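Local structure of TraM protein (Plasmid R64, 3WZ3) at residues A[70-75]-A[94-99]; A[89-94]-A[113-118]. The protein is probably an inner-membrane component of a plasmid-encoded type IVB secretion system, related to Legionella DotI and represented here by its periplasmic part. All blocks are in the same frame, centred on the assembly; numbering follows the deposited sequence.

How the interactions relate
Interactions 1 and 2 lie side by side in one antiparallel sheet, their centres about 13 Å apart, and strand 88-101 takes part in both. Interaction 1 joins it to the outer strand 67-82, interaction 2 to the inner strand 110-120. Tyr94 belongs to both: its CD2 touches Gly75 CA and Thr72 CG2, while CD1 and CE1 meet Ile116. Phe114 of interaction 2 ties the two together, because its CD1 packs 3.6 Å from Val96 CG2 and its CE1 lies 3.8 Å from Met98 CE. Apolar residues from all three strands thus share the sheet face turned to helix 7-22.

Interaction 1: residues A[70-75]-A[94-99]; sequences ATTGAG and YPVRMR
Strand 70-72 runs antiparallel to 94-99, the axes 4.7 Å apart at 170°, and Thr71 exchanges both backbone bonds with Arg97, its N 2.9 Å from Arg97 O almost along the C=O axis. On the face that carries Thr71 and Arg97, these two side chains lie alongside each other. Arg97 CG sits in the crowded position between N and carbonyl carbon (chi1 56°), and the chain runs extended to NE, which carries the guanidinium over Thr71. Thr71 OG1 comes over the rim of that group's face, 3.7 Å from Arg97 NH2, in van der Waals contact, while Arg97 NH1 forms its salt bridge with Glu109. This is the outer hairpin of a curved sheet backed by helices, consistent with the NTF2 clan. On the face turned to helix 7-22, Ala70 CB packs 3.7 Å from Met98 CB (a selenomethionine), and Thr72 CG2, anti to its own N, touches Tyr94 CB at 3.8 Å. Past Thr72 the strand is broken by a short irregular stretch. Gly73 N still reaches Pro95 O at 2.8 Å, from above the carbonyl plane. Pro95 has no N-H to return a bond, and its CD lies in close contact, 3.2 Å, with Ala74 O. Ala74 CB turns away, and Gly75, lacking a side chain, brings its CA to 3.7 Å from CD2 of the Tyr94 ring, whose OH bonds to Met11 O.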
ATOM      1  N   ALA A  70       9.305   0.943   6.548  1.00  7.76           N
ATOM      2  CA  ALA A  70       8.455  -0.240   6.637  1.00  7.71           C
ATOM      3  C   ALA A  70       9.049  -1.414   5.907  1.00  7.76           C
ATOM      4  O   ALA A  70       9.716  -1.249   4.876  1.00 10.00           O
ATOM      5  CB  ALA A  70       7.063   0.054   6.058  1.00  8.46           C
ATOM      6  N   THR A  71       8.744  -2.598   6.429  1.00  9.07           N
ATOM      7  CA  THR A  71       9.150  -3.843   5.798  1.00 10.17           C
ATOM      8  C   THR A  71       7.911  -4.701   5.593  1.00  8.83           C
ATOM      9  O   THR A  71       7.137  -4.905   6.522  1.00  9.58           O
ATOM     10  CB  THR A  71      10.160  -4.608   6.661  1.00 14.40           C
ATOM     11  OG1 THR A  71      11.355  -3.826   6.815  1.00 18.65           O
ATOM     12  CG2 THR A  71      10.524  -5.930   5.985  1.00 18.49           C
ATOM     13  N   THR A  72       7.743  -5.198   4.371  1.00  9.64           N
ATOM     14  CA  THR A  72       6.609  -6.053   4.023  1.00  9.42           C
ATOM     15  C   THR A  72       7.081  -7.493   4.010  1.00 12.12           C
ATOM     16  O   THR A  72       8.093  -7.819   3.371  1.00 12.86           O
ATOM     17  CB  THR A  72       6.030  -5.655   2.650  1.00 14.50           C
ATOM     18  OG1 THR A  72       5.633  -4.281   2.699  1.00 18.78           O
ATOM     19  CG2 THR A  72       4.828  -6.507   2.304  1.00 15.60           C
ATOM     20  N   GLY A  73       6.358  -8.353   4.727  1.00  9.74           N
ATOM     21  CA  GLY A  73       6.708  -9.761   4.790  1.00 12.09           C
ATOM     22  C   GLY A  73       6.123 -10.542   3.643  1.00 12.09           C
ATOM     23  O   GLY A  73       5.505 -10.006   2.724  1.00 12.96           O
ATOM     24  N   ALA A  74       6.317 -11.851   3.696  1.00 12.76           N
ATOM     25  CA  ALA A  74       5.770 -12.700   2.656  1.00 13.48           C
ATOM     26  C   ALA A  74       4.246 -12.730   2.737  1.00 11.75           C
ATOM     27  O   ALA A  74       3.667 -13.002   3.775  1.00 13.90           O
ATOM     28  CB  ALA A  74       6.342 -14.101   2.766  1.00 15.86           C
ATOM     29  N   GLY A  75       3.621 -12.463   1.607  1.00 10.89           N
ATOM     30  CA  GLY A  75       2.179 -12.403   1.534  1.00 12.58           C
ATOM     31  C   GLY A  75       1.580 -13.681   0.996  1.00  8.75           C
ATOM     32  O   GLY A  75       2.287 -14.610   0.600  1.00  9.89           O
ATOM     33  N   TYR A  94      -0.701  -9.279   3.442  1.00  5.03           N
ATOM     34  CA  TYR A  94       0.735  -9.193   3.702  1.00  4.46           C
ATOM     35  C   TYR A  94       0.989  -8.667   5.106  1.00  6.75           C
ATOM     36  O   TYR A  94       0.403  -7.668   5.488  1.00  5.88           O
ATOM     37  CB  TYR A  94       1.398  -8.173   2.759  1.00  6.31           C
ATOM     38  CG  TYR A  94       1.168  -8.327   1.276  1.00  5.53           C
ATOM     39  CD1 TYR A  94       0.014  -7.831   0.695  1.00  4.11           C
ATOM     40  CD2 TYR A  94       2.152  -8.873   0.440  1.00  6.48           C
ATOM     41  CE1 TYR A  94      -0.195  -7.906  -0.675  1.00  5.61           C
ATOM     42  CE2 TYR A  94       1.958  -8.938  -0.934  1.00  6.75           C
ATOM     43  CZ  TYR A  94       0.782  -8.462  -1.470  1.00  4.93           C
ATOM     44  OH  TYR A  94       0.572  -8.523  -2.835  1.00  6.35           O
ATOM     45  N   PRO A  95       1.909  -9.284   5.847  1.00  6.11           N
ATOM     46  CA  PRO A  95       2.386  -8.653   7.090  1.00  5.93           C
ATOM     47  C   PRO A  95       3.170  -7.384   6.742  1.00  7.16           C
ATOM     48  O   PRO A  95       3.919  -7.405   5.763  1.00  8.36           O
ATOM     49  CB  PRO A  95       3.342  -9.704   7.686  1.00  9.75           C
ATOM     50  CG  PRO A  95       3.204 -10.943   6.848  1.00 10.28           C
ATOM     51  CD  PRO A  95       2.620 -10.536   5.537  1.00  6.97           C
ATOM     52  N   VAL A  96       2.980  -6.314   7.518  1.00  6.65           N
ATOM     53  CA  VAL A  96       3.754  -5.099   7.342  1.00  8.48           C
ATOM     54  C   VAL A  96       4.148  -4.592   8.723  1.00  5.79           C
ATOM     55  O   VAL A  96       3.299  -4.468   9.605  1.00  9.17           O
ATOM     56  CB  VAL A  96       2.932  -4.009   6.631  1.00  7.10           C
ATOM     57  CG1 VAL A  96       3.746  -2.718   6.519  1.00 11.69           C
ATOM     58  CG2 VAL A  96       2.485  -4.504   5.268  1.00  9.16           C
ATOM     59  N   ARG A  97       5.433  -4.323   8.917  1.00  7.75           N
ATOM     60  CA  ARG A  97       5.858  -3.659  10.142  1.00  9.18           C
ATOM     61  C   ARG A  97       6.397  -2.296   9.740  1.00  9.30           C
ATOM     62  O   ARG A  97       7.082  -2.174   8.737  1.00  8.49           O
ATOM     63  CB  ARG A  97       6.903  -4.491  10.900  1.00 11.89           C
ATOM     64  CG  ARG A  97       8.126  -4.867  10.116  1.00 15.62           C
ATOM     65  CD  ARG A  97       8.987  -5.867  10.916  1.00 22.86           C
ATOM     66  NE  ARG A  97      10.187  -6.287  10.193  1.00 29.88           N
ATOM     67  CZ  ARG A  97      11.339  -5.621  10.199  1.00 29.60           C
ATOM     68  NH1 ARG A  97      11.455  -4.496  10.891  1.00 29.10           N
ATOM     69  NH2 ARG A  97      12.377  -6.079   9.514  1.00 31.71           N
HETATM   70  N   MSE A  98       6.048  -1.270  10.498  1.00  8.48           N
HETATM   71  CA  MSE A  98       6.499   0.080  10.155  1.00 10.14           C
HETATM   72  C   MSE A  98       6.878   0.882  11.379  1.00  9.47           C
HETATM   73  O   MSE A  98       6.439   0.598  12.491  1.00  9.43           O
HETATM   74  CB  MSE A  98       5.445   0.815   9.316  1.00 13.47           C
HETATM   75  CG  MSE A  98       4.170   1.162  10.041  1.00 13.02           C
HETATM   76 SE   MSE A  98       2.838   2.058   8.887  1.00 17.93          SE
HETATM   77  CE  MSE A  98       2.314   0.534   7.818  1.00 12.72           C
ATOM     78  N   ARG A  99       7.704   1.893  11.168  1.00  8.78           N
ATOM     79  CA  ARG A  99       8.229   2.653  12.294  1.00 12.04           C
ATOM     80  C   ARG A  99       8.555   4.075  11.888  1.00 10.61           C
ATOM     81  O   ARG A  99       9.166   4.294  10.848  1.00  8.98           O
ATOM     82  CB  ARG A  99       9.493   1.976  12.844  1.00 11.08           C
ATOM     83  CG  ARG A  99       9.938   2.581  14.170  1.00 14.23           C
ATOM     84  CD  ARG A  99      11.137   1.856  14.729  1.00 15.49           C
ATOM     85  NE  ARG A  99      11.285   2.148  16.150  1.00 24.07           N
ATOM     86  CZ  ARG A  99      12.090   1.484  16.970  1.00 30.21           C
ATOM     87  NH1 ARG A  99      12.820   0.475  16.512  1.00 31.33           N
ATOM     88  NH2 ARG A  99      12.156   1.829  18.248  1.00 31.44           N
TER

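Interaction 2: residues A[89-94]-A[113-118]; sequences FWTFQY and VFEITI
A regular antiparallel pairing of the two inner strands of the sheet, 88-101 and 110-120, this contact is mostly buried, and its axes lie 4.6 Å apart at 162°. Trp90 with Ile118, Phe92 with Ile116 and Tyr94 with Phe114 are the hydrogen-bonded pairs, each exchanging two bonds; Phe92 N reaches Ile116 O at 2.9 Å nearly along the C=O axis. The non-hydrogen-bonded pairs between them put polar groups on the opposite face. Thr91 and Thr117 hold matching torsions, OG1 anti to the carbonyl carbon; the side chains cross obliquely and Thr91 OG1 lies 2.8 Å from Thr117 OG1, a hydrogen bond between two buried residues in which either hydroxyl could be the donor. Thr91 CG2 packs against Glu115 CG at 3.7 Å. Beyond it, two extended chains cross obliquely and Gln93 NE2 donates to Glu115 OE2 at 3.2 Å; the acceptor lies in the amide plane but is approached from above its carboxylate, the planes being 24° apart. OE2 is also gripped by a salt bridge from Arg138, which would help keep the carboxylate ionised. On the aromatic face, Ile118 serves two rings: CG2 touches Trp90 CE3 at 4.0 Å, and CD1 reaches Phe92 CE2 at 4.1 Å. Tyr94 meets Ile116 at about a right angle, CE1 lying 4.0 Å from Ile116 CG1. Helix 7-22 covers this face, with Ala10 on Trp90 and Met11 on Phe92, while strands 67-82 and 130-139 flank the pair, Leu77 touching Phe92 and Ile132 touching Ile116.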
ATOM      1  N   PHE A  89      -9.899 -10.120 -10.397  1.00  5.40           N
ATOM      2  CA  PHE A  89      -9.279  -9.525  -9.210  1.00  5.53           C
ATOM      3  C   PHE A  89      -8.610 -10.610  -8.381  1.00  5.10           C
ATOM      4  O   PHE A  89      -8.930 -11.812  -8.484  1.00  4.93           O
ATOM      5  CB  PHE A  89     -10.309  -8.788  -8.348  1.00  6.65           C
ATOM      6  CG  PHE A  89     -11.221  -9.716  -7.584  1.00  6.57           C
ATOM      7  CD1 PHE A  89     -10.860 -10.177  -6.329  1.00  8.46           C
ATOM      8  CD2 PHE A  89     -12.429 -10.142  -8.145  1.00 10.60           C
ATOM      9  CE1 PHE A  89     -11.689 -11.065  -5.627  1.00  9.68           C
ATOM     10  CE2 PHE A  89     -13.267 -11.013  -7.440  1.00 10.86           C
ATOM     11  CZ  PHE A  89     -12.890 -11.472  -6.192  1.00 11.09           C
ATOM     12  N   TRP A  90      -7.675 -10.163  -7.547  1.00  4.96           N
ATOM     13  CA  TRP A  90      -7.000 -11.012  -6.580  1.00  4.52           C
ATOM     14  C   TRP A  90      -7.009 -10.272  -5.246  1.00  5.98           C
ATOM     15  O   TRP A  90      -6.782  -9.054  -5.207  1.00  6.08           O
ATOM     16  CB  TRP A  90      -5.534 -11.233  -6.928  1.00  4.94           C
ATOM     17  CG  TRP A  90      -5.202 -11.754  -8.284  1.00  3.86           C
ATOM     18  CD1 TRP A  90      -4.910 -13.062  -8.616  1.00  6.13           C
ATOM     19  CD2 TRP A  90      -5.029 -10.992  -9.488  1.00  5.44           C
ATOM     20  NE1 TRP A  90      -4.582 -13.144  -9.958  1.00  6.68           N
ATOM     21  CE2 TRP A  90      -4.656 -11.887 -10.504  1.00  5.87           C
ATOM     22  CE3 TRP A  90      -5.166  -9.636  -9.808  1.00  6.17           C
ATOM     23  CZ2 TRP A  90      -4.401 -11.475 -11.800  1.00  6.54           C
ATOM     24  CZ3 TRP A  90      -4.917  -9.235 -11.108  1.00  6.33           C
ATOM     25  CH2 TRP A  90      -4.539 -10.154 -12.085  1.00  7.77           C
ATOM     26  N   THR A  91      -7.261 -10.986  -4.155  1.00  4.15           N
ATOM     27  CA  THR A  91      -7.146 -10.416  -2.810  1.00  4.10           C
ATOM     28  C   THR A  91      -5.995 -11.092  -2.077  1.00  4.15           C
ATOM     29  O   THR A  91      -5.970 -12.321  -1.937  1.00  5.54           O
ATOM     30  CB  THR A  91      -8.453 -10.604  -2.036  1.00  5.15           C
ATOM     31  OG1 THR A  91      -9.517  -9.908  -2.702  1.00  7.22           O
ATOM     32  CG2 THR A  91      -8.318 -10.096  -0.588  1.00  7.16           C
ATOM     33  N   PHE A  92      -5.051 -10.285  -1.595  1.00  4.81           N
ATOM     34  CA  PHE A  92      -3.866 -10.751  -0.891  1.00  4.46           C
ATOM     35  C   PHE A  92      -3.829 -10.188   0.512  1.00  4.53           C
ATOM     36  O   PHE A  92      -4.377  -9.123   0.782  1.00  5.71           O
ATOM     37  CB  PHE A  92      -2.578 -10.274  -1.595  1.00  5.25           C
ATOM     38  CG  PHE A  92      -2.376 -10.849  -2.976  1.00  5.34           C
ATOM     39  CD1 PHE A  92      -1.821 -12.107  -3.152  1.00  6.10           C
ATOM     40  CD2 PHE A  92      -2.740 -10.128  -4.091  1.00  5.59           C
ATOM     41  CE1 PHE A  92      -1.638 -12.629  -4.435  1.00  9.40           C
ATOM     42  CE2 PHE A  92      -2.561 -10.638  -5.355  1.00  7.44           C
ATOM     43  CZ  PHE A  92      -2.016 -11.892  -5.528  1.00  7.39           C
ATOM     44  N   GLN A  93      -3.118 -10.862   1.400  1.00  4.72           N
ATOM     45  CA  GLN A  93      -2.773 -10.288   2.696  1.00  5.00           C
ATOM     46  C   GLN A  93      -1.275 -10.360   2.911  1.00  4.54           C
ATOM     47  O   GLN A  93      -0.645 -11.363   2.579  1.00  5.23           O
ATOM     48  CB  GLN A  93      -3.523 -10.998   3.831  1.00  4.87           C
ATOM     49  CG  GLN A  93      -4.991 -10.547   3.957  1.00  4.94           C
ATOM     50  CD  GLN A  93      -5.729 -11.247   5.065  1.00  7.11           C
ATOM     51  OE1 GLN A  93      -5.155 -12.079   5.763  1.00 12.14           O
ATOM     52  NE2 GLN A  93      -7.014 -10.948   5.211  1.00  6.99           N
ATOM     53  N   TYR A  94      -0.701  -9.279   3.442  1.00  5.03           N
ATOM     54  CA  TYR A  94       0.735  -9.193   3.702  1.00  4.46           C
ATOM     55  C   TYR A  94       0.989  -8.667   5.106  1.00  6.75           C
ATOM     56  O   TYR A  94       0.403  -7.668   5.488  1.00  5.88           O
ATOM     57  CB  TYR A  94       1.398  -8.173   2.759  1.00  6.31           C
ATOM     58  CG  TYR A  94       1.168  -8.327   1.276  1.00  5.53           C
ATOM     59  CD1 TYR A  94       0.014  -7.831   0.695  1.00  4.11           C
ATOM     60  CD2 TYR A  94       2.152  -8.873   0.440  1.00  6.48           C
ATOM     61  CE1 TYR A  94      -0.195  -7.906  -0.675  1.00  5.61           C
ATOM     62  CE2 TYR A  94       1.958  -8.938  -0.934  1.00  6.75           C
ATOM     63  CZ  TYR A  94       0.782  -8.462  -1.470  1.00  4.93           C
ATOM     64  OH  TYR A  94       0.572  -8.523  -2.835  1.00  6.35           O
ATOM     65  N   VAL A 113      -1.360  -6.514   9.438  1.00  7.19           N
ATOM     66  CA  VAL A 113      -1.556  -7.309   8.237  1.00  6.88           C
ATOM     67  C   VAL A 113      -2.390  -6.451   7.296  1.00  6.18           C
ATOM     68  O   VAL A 113      -3.510  -6.063   7.627  1.00  8.20           O
ATOM     69  CB  VAL A 113      -2.271  -8.660   8.514  1.00  7.26           C
ATOM     70  CG1 VAL A 113      -2.523  -9.383   7.212  1.00  8.53           C
ATOM     71  CG2 VAL A 113      -1.403  -9.533   9.421  1.00 11.90           C
ATOM     72  N   PHE A 114      -1.845  -6.141   6.125  1.00  5.17           N
ATOM     73  CA  PHE A 114      -2.613  -5.413   5.119  1.00  6.23           C
ATOM     74  C   PHE A 114      -3.321  -6.317   4.132  1.00  5.92           C
ATOM     75  O   PHE A 114      -2.709  -7.230   3.577  1.00  8.37           O
ATOM     76  CB  PHE A 114      -1.707  -4.475   4.332  1.00  7.93           C
ATOM     77  CG  PHE A 114      -1.486  -3.155   4.996  1.00  7.22           C
ATOM     78  CD1 PHE A 114      -0.665  -3.048   6.103  1.00  8.93           C
ATOM     79  CD2 PHE A 114      -2.112  -2.021   4.518  1.00 10.83           C
ATOM     80  CE1 PHE A 114      -0.457  -1.824   6.716  1.00 10.78           C
ATOM     81  CE2 PHE A 114      -1.921  -0.786   5.132  1.00 13.91           C
ATOM     82  CZ  PHE A 114      -1.093  -0.692   6.238  1.00 15.38           C
ATOM     83  N   GLU A 115      -4.593  -6.055   3.915  1.00  5.56           N
ATOM     84  CA  GLU A 115      -5.337  -6.736   2.853  1.00  5.93           C
ATOM     85  C   GLU A 115      -5.441  -5.794   1.666  1.00  6.03           C
ATOM     86  O   GLU A 115      -5.815  -4.629   1.825  1.00  6.52           O
ATOM     87  CB  GLU A 115      -6.719  -7.159   3.333  1.00  5.43           C
ATOM     88  CG  GLU A 115      -7.501  -7.902   2.262  1.00  8.20           C
ATOM     89  CD  GLU A 115      -8.858  -8.277   2.740  1.00 10.74           C
ATOM     90  OE1 GLU A 115      -9.851  -7.984   2.033  1.00 12.45           O
ATOM     91  OE2 GLU A 115      -8.947  -8.844   3.852  1.00 12.27           O
ATOM     92  N   ILE A 116      -5.101  -6.304   0.492  1.00  5.52           N
ATOM     93  CA  ILE A 116      -5.043  -5.556  -0.747  1.00  5.68           C
ATOM     94  C   ILE A 116      -5.851  -6.319  -1.793  1.00  6.97           C
ATOM     95  O   ILE A 116      -5.590  -7.504  -2.015  1.00  8.64           O
ATOM     96  CB  ILE A 116      -3.561  -5.505  -1.228  1.00 10.45           C
ATOM     97  CG1 ILE A 116      -2.686  -4.844  -0.159  1.00 15.89           C
ATOM     98  CG2 ILE A 116      -3.440  -4.797  -2.569  1.00 15.81           C
ATOM     99  CD1 ILE A 116      -3.068  -3.459   0.065  1.00 14.84           C
ATOM    100  N   THR A 117      -6.837  -5.683  -2.416  1.00  4.83           N
ATOM    101  CA  THR A 117      -7.487  -6.273  -3.577  1.00  3.77           C
ATOM    102  C   THR A 117      -7.029  -5.532  -4.826  1.00  4.59           C
ATOM    103  O   THR A 117      -7.159  -4.296  -4.917  1.00  5.26           O
ATOM    104  CB  THR A 117      -9.008  -6.279  -3.497  1.00  5.27           C
ATOM    105  OG1 THR A 117      -9.429  -7.128  -2.417  1.00  7.92           O
ATOM    106  CG2 THR A 117      -9.589  -6.868  -4.776  1.00  6.57           C
ATOM    107  N   ILE A 118      -6.465  -6.288  -5.756  1.00  4.61           N
ATOM    108  CA  ILE A 118      -5.933  -5.777  -7.010  1.00  3.97           C
ATOM    109  C   ILE A 118      -6.883  -6.193  -8.112  1.00  6.05           C
ATOM    110  O   ILE A 118      -7.295  -7.362  -8.173  1.00  6.96           O
ATOM    111  CB  ILE A 118      -4.547  -6.366  -7.279  1.00  4.45           C
ATOM    112  CG1 ILE A 118      -3.570  -5.874  -6.219  1.00  7.32           C
ATOM    113  CG2 ILE A 118      -4.055  -5.970  -8.683  1.00  6.40           C
ATOM    114  CD1 ILE A 118      -2.255  -6.626  -6.189  1.00  7.04           C
TER